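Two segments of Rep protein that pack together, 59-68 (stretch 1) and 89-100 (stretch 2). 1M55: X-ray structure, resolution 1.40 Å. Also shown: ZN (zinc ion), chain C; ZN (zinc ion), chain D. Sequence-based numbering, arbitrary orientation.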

# COMPACT_ATOMS: atom_id res chain seq x y z
N ILE A 59 -1.11 -4.25 7.40
CA ILE A 59 -2.07 -4.46 6.31
C ILE A 59 -1.30 -4.94 5.08
O ILE A 59 -1.69 -5.92 4.44
CB ILE A 59 -2.81 -3.15 5.95
CG1 ILE A 59 -3.81 -2.79 7.06
CG2 ILE A 59 -3.55 -3.29 4.61
CD1 ILE A 59 -4.51 -1.46 6.82
N ARG A 60 -0.21 -4.26 4.76
CA ARG A 60 0.61 -4.61 3.61
C ARG A 60 1.07 -6.07 3.65
O ARG A 60 0.89 -6.81 2.68
CB ARG A 60 1.84 -3.70 3.52
CG ARG A 60 2.79 -4.10 2.42
CD ARG A 60 4.11 -3.40 2.54
NE ARG A 60 4.89 -3.81 3.71
CZ ARG A 60 5.84 -4.74 3.69
NH1 ARG A 60 6.12 -5.39 2.56
NH2 ARG A 60 6.58 -4.95 4.77
N ARG A 61 1.66 -6.48 4.77
CA ARG A 61 2.14 -7.85 4.89
C ARG A 61 1.01 -8.88 4.82
O ARG A 61 1.10 -9.86 4.08
CB ARG A 61 2.95 -8.03 6.18
CG ARG A 61 4.24 -7.23 6.20
CD ARG A 61 4.96 -7.41 7.52
NE ARG A 61 6.15 -6.56 7.64
CZ ARG A 61 7.36 -6.89 7.23
NH1 ARG A 61 7.57 -8.07 6.65
NH2 ARG A 61 8.38 -6.06 7.42
N VAL A 62 -0.07 -8.65 5.56
CA VAL A 62 -1.20 -9.58 5.53
C VAL A 62 -1.77 -9.69 4.11
O VAL A 62 -2.08 -10.79 3.63
CB VAL A 62 -2.30 -9.18 6.54
CG1 VAL A 62 -3.55 -10.04 6.34
CG2 VAL A 62 -1.77 -9.35 7.97
N PHE A 63 -1.87 -8.55 3.43
CA PHE A 63 -2.39 -8.49 2.07
C PHE A 63 -1.50 -9.32 1.15
O PHE A 63 -1.99 -10.19 0.43
CB PHE A 63 -2.41 -7.03 1.59
CG PHE A 63 -3.02 -6.84 0.22
CD1 PHE A 63 -4.29 -6.29 0.09
CD2 PHE A 63 -2.32 -7.20 -0.93
CE1 PHE A 63 -4.86 -6.11 -1.18
CE2 PHE A 63 -2.88 -7.02 -2.20
CZ PHE A 63 -4.15 -6.47 -2.32
N LEU A 64 -0.20 -9.06 1.19
CA LEU A 64 0.75 -9.78 0.33
C LEU A 64 0.80 -11.27 0.57
O LEU A 64 0.86 -12.05 -0.38
CB LEU A 64 2.15 -9.17 0.44
CG LEU A 64 2.26 -7.74 -0.11
CD1 LEU A 64 3.61 -7.14 0.25
CD2 LEU A 64 2.03 -7.73 -1.61
N TYR A 65 0.77 -11.69 1.83
CA TYR A 65 0.83 -13.11 2.16
C TYR A 65 -0.42 -13.82 1.64
O TYR A 65 -0.33 -14.91 1.08
CB TYR A 65 1.00 -13.31 3.67
CG TYR A 65 2.28 -12.71 4.23
CD1 TYR A 65 2.47 -12.57 5.61
CD2 TYR A 65 3.28 -12.22 3.38
CE1 TYR A 65 3.62 -11.95 6.12
CE2 TYR A 65 4.42 -11.60 3.88
CZ TYR A 65 4.58 -11.47 5.25
OH TYR A 65 5.70 -10.83 5.73
N GLU A 66 -1.57 -13.16 1.76
CA GLU A 66 -2.82 -13.73 1.28
C GLU A 66 -2.78 -13.77 -0.25
O GLU A 66 -3.23 -14.74 -0.87
CB GLU A 66 -4.00 -12.90 1.78
CG GLU A 66 -5.32 -13.65 1.88
CD GLU A 66 -5.32 -14.76 2.93
OE1 GLU A 66 -4.42 -14.81 3.81
OE2 GLU A 66 -6.25 -15.60 2.88
N TRP A 67 -2.21 -12.74 -0.86
CA TRP A 67 -2.09 -12.68 -2.32
C TRP A 67 -1.21 -13.84 -2.80
O TRP A 67 -1.55 -14.53 -3.77
CB TRP A 67 -1.48 -11.35 -2.76
CG TRP A 67 -1.43 -11.18 -4.25
CD1 TRP A 67 -0.52 -11.73 -5.11
CD2 TRP A 67 -2.31 -10.39 -5.06
NE1 TRP A 67 -0.78 -11.33 -6.40
CE2 TRP A 67 -1.88 -10.50 -6.40
CE3 TRP A 67 -3.43 -9.58 -4.78
CZ2 TRP A 67 -2.52 -9.85 -7.46
CZ3 TRP A 67 -4.07 -8.93 -5.84
CH2 TRP A 67 -3.60 -9.07 -7.16
N ASN A 68 -0.11 -14.08 -2.09
CA ASN A 68 0.82 -15.16 -2.43
C ASN A 68 0.11 -16.51 -2.39
O ASN A 68 0.46 -17.42 -3.14
CB ASN A 68 2.02 -15.19 -1.47
CG ASN A 68 2.94 -13.98 -1.60
OD1 ASN A 68 3.80 -13.75 -0.74
ND2 ASN A 68 2.79 -13.20 -2.67
N HIS A 89 -3.60 6.07 3.02
CA HIS A 89 -3.93 4.94 2.16
C HIS A 89 -2.71 4.32 1.53
O HIS A 89 -1.64 4.94 1.47
CB HIS A 89 -4.92 5.38 1.07
CG HIS A 89 -4.41 6.48 0.21
ND1 HIS A 89 -4.41 7.82 0.56
CD2 HIS A 89 -3.80 6.43 -1.01
CE1 HIS A 89 -3.81 8.51 -0.41
NE2 HIS A 89 -3.43 7.71 -1.39
N LEU A 90 -2.88 3.10 1.06
CA LEU A 90 -1.81 2.35 0.41
C LEU A 90 -2.11 2.10 -1.05
O LEU A 90 -3.21 1.66 -1.40
CB LEU A 90 -1.65 0.98 1.08
CG LEU A 90 -1.13 0.90 2.52
CD1 LEU A 90 -1.58 -0.41 3.14
CD2 LEU A 90 0.39 1.03 2.53
N HIS A 91 -1.16 2.45 -1.92
CA HIS A 91 -1.27 2.14 -3.34
C HIS A 91 -0.56 0.80 -3.37
O HIS A 91 0.65 0.72 -3.15
CB HIS A 91 -0.51 3.14 -4.21
CG HIS A 91 -1.21 4.45 -4.36
ND1 HIS A 91 -2.02 4.77 -5.43
CD2 HIS A 91 -1.23 5.53 -3.55
CE1 HIS A 91 -2.49 6.01 -5.24
NE2 HIS A 91 -2.04 6.51 -4.11
N THR A 92 -1.33 -0.27 -3.55
CA THR A 92 -0.79 -1.61 -3.55
C THR A 92 -0.69 -2.19 -4.96
O THR A 92 -1.70 -2.61 -5.53
CB THR A 92 -1.65 -2.53 -2.65
OG1 THR A 92 -1.99 -1.82 -1.44
CG2 THR A 92 -0.91 -3.80 -2.29
N LEU A 93 0.51 -2.15 -5.53
CA LEU A 93 0.74 -2.69 -6.86
C LEU A 93 1.31 -4.09 -6.72
O LEU A 93 2.37 -4.28 -6.12
CB LEU A 93 1.74 -1.83 -7.64
CG LEU A 93 1.36 -0.41 -8.06
CD1 LEU A 93 2.54 0.23 -8.78
CD2 LEU A 93 0.14 -0.45 -8.96
N VAL A 94 0.59 -5.07 -7.25
CA VAL A 94 1.04 -6.46 -7.18
C VAL A 94 0.97 -7.01 -8.60
O VAL A 94 0.00 -6.75 -9.32
CB VAL A 94 0.18 -7.29 -6.22
CG1 VAL A 94 0.84 -8.64 -6.00
CG2 VAL A 94 0.02 -6.57 -4.89
N GLU A 95 1.98 -7.77 -9.01
CA GLU A 95 1.99 -8.30 -10.36
C GLU A 95 0.79 -9.19 -10.65
O GLU A 95 0.28 -9.87 -9.76
CB GLU A 95 3.30 -9.02 -10.67
CG GLU A 95 3.45 -10.37 -10.05
CD GLU A 95 4.76 -11.03 -10.43
OE1 GLU A 95 5.12 -10.99 -11.62
OE2 GLU A 95 5.42 -11.57 -9.53
N THR A 96 0.36 -9.19 -11.90
CA THR A 96 -0.81 -9.95 -12.35
C THR A 96 -0.63 -11.46 -12.45
O THR A 96 -1.62 -12.21 -12.42
CB THR A 96 -1.28 -9.44 -13.72
OG1 THR A 96 -0.22 -9.59 -14.67
CG2 THR A 96 -1.66 -7.97 -13.64
N SER A 97 0.61 -11.91 -12.58
CA SER A 97 0.93 -13.33 -12.72
C SER A 97 0.13 -14.26 -11.81
O SER A 97 0.12 -14.11 -10.59
CB SER A 97 2.43 -13.54 -12.51
OG SER A 97 2.85 -14.83 -12.92
N GLY A 98 -0.56 -15.21 -12.42
CA GLY A 98 -1.34 -16.19 -11.67
C GLY A 98 -2.71 -15.75 -11.20
O GLY A 98 -3.46 -16.57 -10.65
N ILE A 99 -3.07 -14.49 -11.43
CA ILE A 99 -4.37 -13.98 -10.99
C ILE A 99 -5.16 -13.44 -12.18
O ILE A 99 -4.79 -12.42 -12.77
CB ILE A 99 -4.19 -12.82 -9.97
CG1 ILE A 99 -3.17 -13.20 -8.89
CG2 ILE A 99 -5.54 -12.47 -9.34
CD1 ILE A 99 -3.64 -14.26 -7.92
N SER A 100 -6.24 -14.13 -12.56
CA SER A 100 -7.05 -13.67 -13.68
C SER A 100 -7.94 -12.51 -13.23
O SER A 100 -8.42 -12.49 -12.10
CB SER A 100 -7.90 -14.81 -14.26
OG SER A 100 -8.95 -15.19 -13.38
ZN ZN C . -2.43 8.20 -3.11
ZN ZN D . 6.76 -13.17 -10.10
O HOH W 1 0.89 -12.27 -8.72
O HOH W 2 5.51 -14.02 -11.95
O HOH W 3 8.13 -12.75 -8.20

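The helical segment 59-68 lies over the strand segment 89-95 with the two chain directions nearly parallel, at an angle of 20° and an axial separation of 10.8 Å. No direct hydrogen bond crosses between the stretches; apart from one bridging water, the contact consists of side-chain packing, and together they bury 439 Å². The helix offers Ile59, Phe63 and Trp67, spaced four residues apart and therefore on one face, with Leu64 beside them. The strand answers with Leu90, Thr92 and Val94, whose alternation directs their CA-to-CB bonds toward the helix, while Leu93 points away.

Trp67 covers the most surface, 107 Å², and its partner Val94 follows with 76 Å². With chi1 in the t well, the indole reaches across to the end of the strand, where CG1 of Val94 sits over one face of its five-membered ring, 3.3 Å from the ring centroid and 18° off the normal. This is a close CH-pi contact; the approach of Val94 CG1 to Trp67 NE1 is 3.2 Å. The branched valine side chain also serves other neighbours: its CG2 lies 4.0 Å from both Phe63 CE2 and Leu64 CD2. Although the CA-to-CB bond of Leu64 points sideways, the end of its side chain comes nearer to the strand, and so closes this part of the apolar cluster.

The indole extends beyond the strand to Ile99, just past its end. Ile99 CG1 packs 3.7 Å from Trp67 CZ2, and Glu95 O lies at the ring edge, 3.6 Å from the same CZ2. The polar group of the tryptophan is satisfied by water 1, which accepts a hydrogen bond from Trp67 NE1 (3.0 Å) and donates to Glu95 O (2.7 Å) and Ser97 O (2.7 Å). A type II turn from Thr96 to Ile99, closed by the bond from Ile99 N to Thr96 O (2.9 Å), brings the chain round beside the indole. Gly98 suits this turn because its backbone angles would jam a CB against the preceding carbonyl oxygen.

Towards the N-terminal end of stretch 1 the packing is simpler. Thr92 CG2 lies over one face of the Phe63 ring, 4.1 Å from its centroid, so the methyl group meets the aromatic surface while Thr92 OG1 is hydrogen-bonded elsewhere in the structure. Leu90, which covers 55 Å², places CD1 3.8 Å from Ile59 CG2, an aliphatic pairing suited to this buried site.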